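Local coordinates for protein bacteriocin (Pseudomonas syringae pv. tomato, PDB 4FZL) that probably kills related bacteria by degrading the cell-wall precursor lipid II, as a calcium-binding colicin M-like bacteriocin, syringacin M, at residues N21-F26 with T96-L101; F46-Q51 with N64-D69. All coordinates share one frame; numbering follows the deposited sequence.

How the contacts relate
Both contacts belong to the helical part of the chain, their centres about 13 Å apart, and helix 37-54 is what ties them together. It follows helix 22-33 of contact 1 in sequence and supplies the 46-51 half of contact 2; helix 59-70 precedes helix 96-106, which places both halves of contact 2 between those of contact 1 along the chain. The join is partly polar: D50 OD2 receives H99 ND1 at 2.7 Å, a probable hydrogen bond, and D50 OD1 lies 2.8 Å from T96 OG1, probably another. An aromatic link adds to it, F46 meeting F98 edge-to-face. Neither contact reaches the calcium ion, which L165, N167 and D195 bind elsewhere.

Contact 1. Residues N21-F26 with T96-L101; sequences NCLATF and TPFHAL
F98 pushes its ring out from helix 96-106 so that its outer end overlaps C22, L23 and F26, three residues near the start of helix 22-33. C22 comes in obliquely, its SG 3.6 Å from F98 CE2. That sulfur stands 37° off the normal of the F98 ring, a cysteine sulfur-aromatic contact. L23 meets the ring at its edge, with its backbone CA 3.9 Å from F98 CZ, while the branch ending in L23 CD1 stands 4.0 Å from that same CZ. With the two helix axes 12.3 Å apart at closest approach, backbone never meets backbone, and this one aromatic spans most of the gap in the helical bundle. The torsion that puts F26 within range is chi1 of -177°, which holds CG trans to the backbone N; F98 then directs an edge toward the face of F26 in an offset T-shaped pair, centroids 5.9 Å apart and planes at 76°. Packing alone joins the segments, with no hydrogen bond crossing. F98 has a further edge-to-face neighbour in W207, and L43 of helix 37-54 touches both F26 and F98.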
ATOM      1  N   ASN A  21       0.042  17.299  -0.463  1.00 27.93           N
ATOM      2  CA  ASN A  21      -1.309  17.897  -0.579  1.00 24.56           C
ATOM      3  C   ASN A  21      -2.297  17.043  -1.334  1.00 28.04           C
ATOM      4  O   ASN A  21      -3.436  17.483  -1.547  1.00 26.89           O
ATOM      5  CB  ASN A  21      -1.144  19.235  -1.318  1.00 23.82           C
ATOM      6  CG  ASN A  21      -0.277  20.227  -0.553  1.00 35.78           C
ATOM      7  OD1 ASN A  21       0.679  20.804  -1.094  1.00 44.15           O
ATOM      8  ND2 ASN A  21      -0.608  20.419   0.728  1.00 37.64           N
ATOM      9  N   CYS A  22      -1.888  15.829  -1.723  1.00 23.80           N
ATOM     10  CA  CYS A  22      -2.750  14.942  -2.557  1.00 21.77           C
ATOM     11  C   CYS A  22      -4.125  14.732  -1.939  1.00 21.89           C
ATOM     12  O   CYS A  22      -5.119  15.007  -2.597  1.00 24.61           O
ATOM     13  CB  CYS A  22      -2.075  13.604  -2.745  1.00 28.19           C
ATOM     14  SG  CYS A  22      -2.900  12.604  -4.018  1.00 30.17           S
ATOM     15  N   LEU A  23      -4.191  14.286  -0.677  1.00 23.14           N
ATOM     16  CA  LEU A  23      -5.468  13.939  -0.119  1.00 25.23           C
ATOM     17  C   LEU A  23      -6.389  15.137  -0.075  1.00 22.11           C
ATOM     18  O   LEU A  23      -7.569  15.033  -0.470  1.00 23.73           O
ATOM     19  CB  LEU A  23      -5.320  13.316   1.256  1.00 24.37           C
ATOM     20  CG  LEU A  23      -6.600  12.985   2.045  1.00 27.08           C
ATOM     21  CD1 LEU A  23      -7.371  11.936   1.272  1.00 27.30           C
ATOM     22  CD2 LEU A  23      -6.298  12.516   3.483  1.00 27.96           C
ATOM     23  N   ALA A  24      -5.909  16.238   0.524  1.00 23.72           N
ATOM     24  CA  ALA A  24      -6.760  17.450   0.670  1.00 19.89           C
ATOM     25  C   ALA A  24      -7.321  17.886  -0.736  1.00 22.59           C
ATOM     26  O   ALA A  24      -8.453  18.332  -0.887  1.00 25.67           O
ATOM     27  CB  ALA A  24      -5.977  18.602   1.267  1.00 27.72           C
ATOM     28  N   THR A  25      -6.453  17.841  -1.722  1.00 22.79           N
ATOM     29  CA  THR A  25      -6.808  18.271  -3.096  1.00 25.00           C
ATOM     30  C   THR A  25      -7.845  17.311  -3.697  1.00 21.48           C
ATOM     31  O   THR A  25      -8.828  17.762  -4.350  1.00 24.33           O
ATOM     32  CB  THR A  25      -5.542  18.348  -4.016  1.00 23.27           C
ATOM     33  OG1 THR A  25      -4.576  19.191  -3.412  1.00 26.57           O
ATOM     34  CG2 THR A  25      -5.866  18.878  -5.410  1.00 25.92           C
ATOM     35  N   PHE A  26      -7.689  15.990  -3.448  1.00 19.97           N
ATOM     36  CA  PHE A  26      -8.637  15.060  -3.932  1.00 18.18           C
ATOM     37  C   PHE A  26      -9.995  15.150  -3.203  1.00 22.34           C
ATOM     38  O   PHE A  26     -11.077  15.067  -3.837  1.00 22.34           O
ATOM     39  CB  PHE A  26      -8.071  13.665  -3.840  1.00 21.30           C
ATOM     40  CG  PHE A  26      -9.001  12.660  -4.412  1.00 21.31           C
ATOM     41  CD1 PHE A  26      -9.125  12.617  -5.803  1.00 24.60           C
ATOM     42  CD2 PHE A  26      -9.728  11.759  -3.638  1.00 23.35           C
ATOM     43  CE1 PHE A  26      -9.957  11.653  -6.345  1.00 23.04           C
ATOM     44  CE2 PHE A  26     -10.560  10.851  -4.204  1.00 25.86           C
ATOM     45  CZ  PHE A  26     -10.685  10.787  -5.550  1.00 26.91           C
ATOM     46  N   THR A  96      -0.021   4.937  -3.179  1.00 20.57           N
ATOM     47  CA  THR A  96      -0.382   3.552  -2.857  1.00 20.11           C
ATOM     48  C   THR A  96      -1.766   3.418  -2.168  1.00 22.30           C
ATOM     49  O   THR A  96      -2.588   2.587  -2.585  1.00 22.57           O
ATOM     50  CB  THR A  96       0.735   2.853  -2.100  1.00 22.81           C
ATOM     51  OG1 THR A  96       1.713   2.436  -3.027  1.00 28.72           O
ATOM     52  CG2 THR A  96       0.213   1.561  -1.351  1.00 21.97           C
ATOM     53  N   PRO A  97      -2.066   4.256  -1.151  1.00 23.10           N
ATOM     54  CA  PRO A  97      -3.405   4.032  -0.534  1.00 24.22           C
ATOM     55  C   PRO A  97      -4.532   4.347  -1.541  1.00 20.85           C
ATOM     56  O   PRO A  97      -5.609   3.807  -1.456  1.00 24.00           O
ATOM     57  CB  PRO A  97      -3.451   4.993   0.656  1.00 29.73           C
ATOM     58  CG  PRO A  97      -2.135   5.646   0.689  1.00 28.85           C
ATOM     59  CD  PRO A  97      -1.204   5.118  -0.344  1.00 28.20           C
ATOM     60  N   PHE A  98      -4.282   5.291  -2.466  1.00 22.69           N
ATOM     61  CA  PHE A  98      -5.278   5.583  -3.496  1.00 22.25           C
ATOM     62  C   PHE A  98      -5.424   4.436  -4.472  1.00 20.90           C
ATOM     63  O   PHE A  98      -6.496   4.162  -5.024  1.00 21.66           O
ATOM     64  CB  PHE A  98      -4.930   6.850  -4.249  1.00 21.37           C
ATOM     65  CG  PHE A  98      -5.042   8.084  -3.398  1.00 26.86           C
ATOM     66  CD1 PHE A  98      -6.256   8.684  -3.164  1.00 30.79           C
ATOM     67  CD2 PHE A  98      -3.911   8.618  -2.800  1.00 33.03           C
ATOM     68  CE1 PHE A  98      -6.330   9.854  -2.363  1.00 30.07           C
ATOM     69  CE2 PHE A  98      -3.982   9.767  -1.994  1.00 42.04           C
ATOM     70  CZ  PHE A  98      -5.211  10.361  -1.756  1.00 33.79           C
ATOM     71  N   HIS A  99      -4.310   3.790  -4.762  1.00 19.87           N
ATOM     72  CA  HIS A  99      -4.341   2.619  -5.652  1.00 20.50           C
ATOM     73  C   HIS A  99      -5.179   1.511  -5.001  1.00 21.07           C
ATOM     74  O   HIS A  99      -6.015   0.904  -5.659  1.00 22.43           O
ATOM     75  CB  HIS A  99      -2.842   2.177  -5.957  1.00 21.98           C
ATOM     76  CG  HIS A  99      -2.719   1.106  -6.984  1.00 23.15           C
ATOM     77  ND1 HIS A  99      -1.520   0.709  -7.460  1.00 23.43           N
ATOM     78  CD2 HIS A  99      -3.670   0.431  -7.723  1.00 21.24           C
ATOM     79  CE1 HIS A  99      -1.671  -0.211  -8.418  1.00 21.25           C
ATOM     80  NE2 HIS A  99      -2.981  -0.384  -8.610  1.00 19.96           N
ATOM     81  N   ALA A 100      -4.972   1.259  -3.718  1.00 20.88           N
ATOM     82  CA  ALA A 100      -5.753   0.267  -2.988  1.00 20.62           C
ATOM     83  C   ALA A 100      -7.224   0.684  -2.963  1.00 19.51           C
ATOM     84  O   ALA A 100      -8.148  -0.199  -3.001  1.00 21.54           O
ATOM     85  CB  ALA A 100      -5.178   0.032  -1.598  1.00 22.20           C
ATOM     86  N   LEU A 101      -7.464   1.979  -2.758  1.00 25.22           N
ATOM     87  CA  LEU A 101      -8.853   2.472  -2.733  1.00 23.31           C
ATOM     88  C   LEU A 101      -9.561   2.210  -4.113  1.00 21.82           C
ATOM     89  O   LEU A 101     -10.676   1.680  -4.239  1.00 28.50           O
ATOM     90  CB  LEU A 101      -8.899   3.978  -2.405  1.00 23.86           C
ATOM     91  CG  LEU A 101     -10.258   4.670  -2.486  1.00 24.88           C
ATOM     92  CD1 LEU A 101     -11.025   4.133  -1.299  1.00 31.87           C
ATOM     93  CD2 LEU A 101      -9.971   6.156  -2.320  1.00 25.35           C
TER

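Contact 2. Residues F46-Q51 with N64-D69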
ATOM      1  N   PHE A  46      -4.262   8.007 -10.428  1.00 18.93           N
ATOM      2  CA  PHE A  46      -3.395   7.716  -9.290  1.00 17.64           C
ATOM      3  C   PHE A  46      -3.015   6.219  -9.290  1.00 18.22           C
ATOM      4  O   PHE A  46      -1.860   5.865  -8.969  1.00 22.29           O
ATOM      5  CB  PHE A  46      -4.034   8.050  -7.945  1.00 17.86           C
ATOM      6  CG  PHE A  46      -4.485   9.465  -7.742  1.00 19.50           C
ATOM      7  CD1 PHE A  46      -3.968  10.546  -8.458  1.00 22.20           C
ATOM      8  CD2 PHE A  46      -5.466   9.717  -6.826  1.00 21.25           C
ATOM      9  CE1 PHE A  46      -4.460  11.792  -8.274  1.00 24.34           C
ATOM     10  CE2 PHE A  46      -5.919  11.009  -6.572  1.00 23.64           C
ATOM     11  CZ  PHE A  46      -5.407  12.050  -7.330  1.00 21.95           C
ATOM     12  N   ALA A  47      -4.027   5.360  -9.512  1.00 20.00           N
ATOM     13  CA  ALA A  47      -3.686   3.962  -9.476  1.00 18.54           C
ATOM     14  C   ALA A  47      -2.717   3.558 -10.577  1.00 17.92           C
ATOM     15  O   ALA A  47      -1.826   2.737 -10.371  1.00 21.90           O
ATOM     16  CB  ALA A  47      -4.965   3.209  -9.646  1.00 19.54           C
ATOM     17  N   ALA A  48      -2.939   4.117 -11.775  1.00 19.43           N
ATOM     18  CA  ALA A  48      -2.019   3.849 -12.874  1.00 20.70           C
ATOM     19  C   ALA A  48      -0.585   4.361 -12.587  1.00 19.15           C
ATOM     20  O   ALA A  48       0.416   3.708 -12.994  1.00 22.31           O
ATOM     21  CB  ALA A  48      -2.574   4.445 -14.173  1.00 20.27           C
ATOM     22  N   ALA A  49      -0.515   5.567 -11.997  1.00 16.96           N
ATOM     23  CA  ALA A  49       0.774   6.158 -11.754  1.00 20.76           C
ATOM     24  C   ALA A  49       1.517   5.323 -10.671  1.00 20.81           C
ATOM     25  O   ALA A  49       2.715   5.082 -10.737  1.00 21.32           O
ATOM     26  CB  ALA A  49       0.583   7.617 -11.311  1.00 21.06           C
ATOM     27  N   ASP A  50       0.779   4.900  -9.645  1.00 19.79           N
ATOM     28  CA  ASP A  50       1.367   4.042  -8.635  1.00 17.85           C
ATOM     29  C   ASP A  50       1.872   2.741  -9.237  1.00 18.83           C
ATOM     30  O   ASP A  50       2.928   2.257  -8.862  1.00 20.72           O
ATOM     31  CB  ASP A  50       0.340   3.679  -7.563  1.00 20.01           C
ATOM     32  CG  ASP A  50       0.910   2.896  -6.418  1.00 22.89           C
ATOM     33  OD1 ASP A  50       1.621   3.495  -5.573  1.00 23.12           O
ATOM     34  OD2 ASP A  50       0.657   1.720  -6.316  1.00 23.24           O
ATOM     35  N   GLN A  51       1.071   2.125 -10.097  1.00 21.35           N
ATOM     36  CA  GLN A  51       1.514   0.943 -10.793  1.00 22.16           C
ATOM     37  C   GLN A  51       2.866   1.168 -11.539  1.00 21.04           C
ATOM     38  O   GLN A  51       3.777   0.343 -11.506  1.00 22.60           O
ATOM     39  CB  GLN A  51       0.378   0.454 -11.729  1.00 23.28           C
ATOM     40  CG  GLN A  51       0.608  -0.810 -12.542  1.00 27.69           C
ATOM     41  CD  GLN A  51       0.531  -2.043 -11.750  1.00 24.65           C
ATOM     42  OE1 GLN A  51      -0.262  -2.112 -10.848  1.00 25.54           O
ATOM     43  NE2 GLN A  51       1.332  -3.034 -12.082  1.00 29.36           N
ATOM     44  N   ASN A  64       2.156  12.530 -15.110  1.00 21.96           N
ATOM     45  CA  ASN A  64       2.084  13.462 -16.239  1.00 19.87           C
ATOM     46  C   ASN A  64       1.884  12.692 -17.584  1.00 19.12           C
ATOM     47  O   ASN A  64       1.039  13.106 -18.451  1.00 22.09           O
ATOM     48  CB  ASN A  64       3.321  14.336 -16.369  1.00 20.35           C
ATOM     49  CG  ASN A  64       3.457  15.384 -15.278  1.00 23.77           C
ATOM     50  OD1 ASN A  64       2.506  15.780 -14.638  1.00 23.31           O
ATOM     51  ND2 ASN A  64       4.699  15.854 -15.075  1.00 24.03           N
ATOM     52  N   GLU A  65       2.623  11.583 -17.756  1.00 22.15           N
ATOM     53  CA  GLU A  65       2.481  10.812 -18.984  1.00 22.71           C
ATOM     54  C   GLU A  65       1.123  10.167 -19.154  1.00 20.65           C
ATOM     55  O   GLU A  65       0.625  10.107 -20.299  1.00 21.68           O
ATOM     56  CB  GLU A  65       3.589   9.780 -19.130  1.00 25.88           C
ATOM     57  CG  GLU A  65       4.923  10.481 -19.400  1.00 26.47           C
ATOM     58  CD  GLU A  65       4.930  11.227 -20.786  1.00 30.16           C
ATOM     59  OE1 GLU A  65       4.589  10.626 -21.825  1.00 44.68           O
ATOM     60  OE2 GLU A  65       5.281  12.414 -20.853  1.00 33.60           O
ATOM     61  N   ILE A  66       0.530   9.657 -18.064  1.00 20.93           N
ATOM     62  CA  ILE A  66      -0.824   9.107 -18.134  1.00 20.73           C
ATOM     63  C   ILE A  66      -1.828  10.240 -18.456  1.00 21.03           C
ATOM     64  O   ILE A  66      -2.716  10.100 -19.315  1.00 21.03           O
ATOM     65  CB  ILE A  66      -1.144   8.504 -16.775  1.00 23.47           C
ATOM     66  CG1 ILE A  66      -0.322   7.247 -16.566  1.00 23.83           C
ATOM     67  CG2 ILE A  66      -2.597   8.110 -16.727  1.00 23.10           C
ATOM     68  CD1 ILE A  66      -0.144   6.879 -15.098  1.00 25.20           C
ATOM     69  N   ALA A  67      -1.666  11.394 -17.818  1.00 21.64           N
ATOM     70  CA  ALA A  67      -2.603  12.517 -18.091  1.00 21.01           C
ATOM     71  C   ALA A  67      -2.470  12.940 -19.539  1.00 20.33           C
ATOM     72  O   ALA A  67      -3.467  13.246 -20.196  1.00 21.44           O
ATOM     73  CB  ALA A  67      -2.334  13.686 -17.169  1.00 21.99           C
ATOM     74  N   THR A  68      -1.240  12.983 -20.024  1.00 20.26           N
ATOM     75  CA  THR A  68      -0.986  13.354 -21.396  1.00 21.35           C
ATOM     76  C   THR A  68      -1.638  12.364 -22.374  1.00 21.37           C
ATOM     77  O   THR A  68      -2.249  12.744 -23.415  1.00 23.09           O
ATOM     78  CB  THR A  68       0.525  13.580 -21.660  1.00 21.85           C
ATOM     79  OG1 THR A  68       1.005  14.580 -20.779  1.00 23.09           O
ATOM     80  CG2 THR A  68       0.784  13.930 -23.133  1.00 24.95           C
ATOM     81  N   ASP A  69      -1.554  11.090 -22.041  1.00 21.29           N
ATOM     82  CA  ASP A  69      -2.182  10.085 -22.888  1.00 22.35           C
ATOM     83  C   ASP A  69      -3.697  10.171 -22.894  1.00 19.62           C
ATOM     84  O   ASP A  69      -4.360  10.044 -23.958  1.00 25.58           O
ATOM     85  CB  ASP A  69      -1.651   8.707 -22.544  1.00 26.11           C
ATOM     86  CG  ASP A  69      -1.900   7.720 -23.682  1.00 42.24           C
ATOM     87  OD1 ASP A  69      -1.447   7.991 -24.834  1.00 45.17           O
ATOM     88  OD2 ASP A  69      -2.565   6.705 -23.426  1.00 67.83           O
TER
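Helices 37-54 and 59-70 come close here, the backbones nearest at A49 and I66, whose CA atoms are 7.2 Å apart. So short a spacing is possible because 46-51 presents the alanines A48 and A49 here, and across the two segments I66 is the residue that meets them. Its CG1 branch leaves trans to the carbonyl carbon (chi1 -71°) and runs on extended, which carries CD1 right up to the opposite backbone: CD1 is 3.4 Å from A49 N and 3.5 Å from A49 CA. The same methyl touches the methyl of each alanine, A48 CB at 3.6 Å and A49 CB at 3.9 Å. Two consecutive helices are thus packed as a helical hairpin, through van der Waals contact, without any hydrogen bond between the segments. T45 and R52 of helix 37-54, together with I81, also touch I66. Behind I66 on its own helix, T68 folds its hydroxyl back on the preceding turn: OG1 gives a 2.8 Å hydrogen bond to N64 O from above the carbonyl plane, while T68 N reaches that oxygen from the opposite face, two bonds on one acceptor. Beyond them, L11 of helix 5-12 packs against N64, A67 and T68.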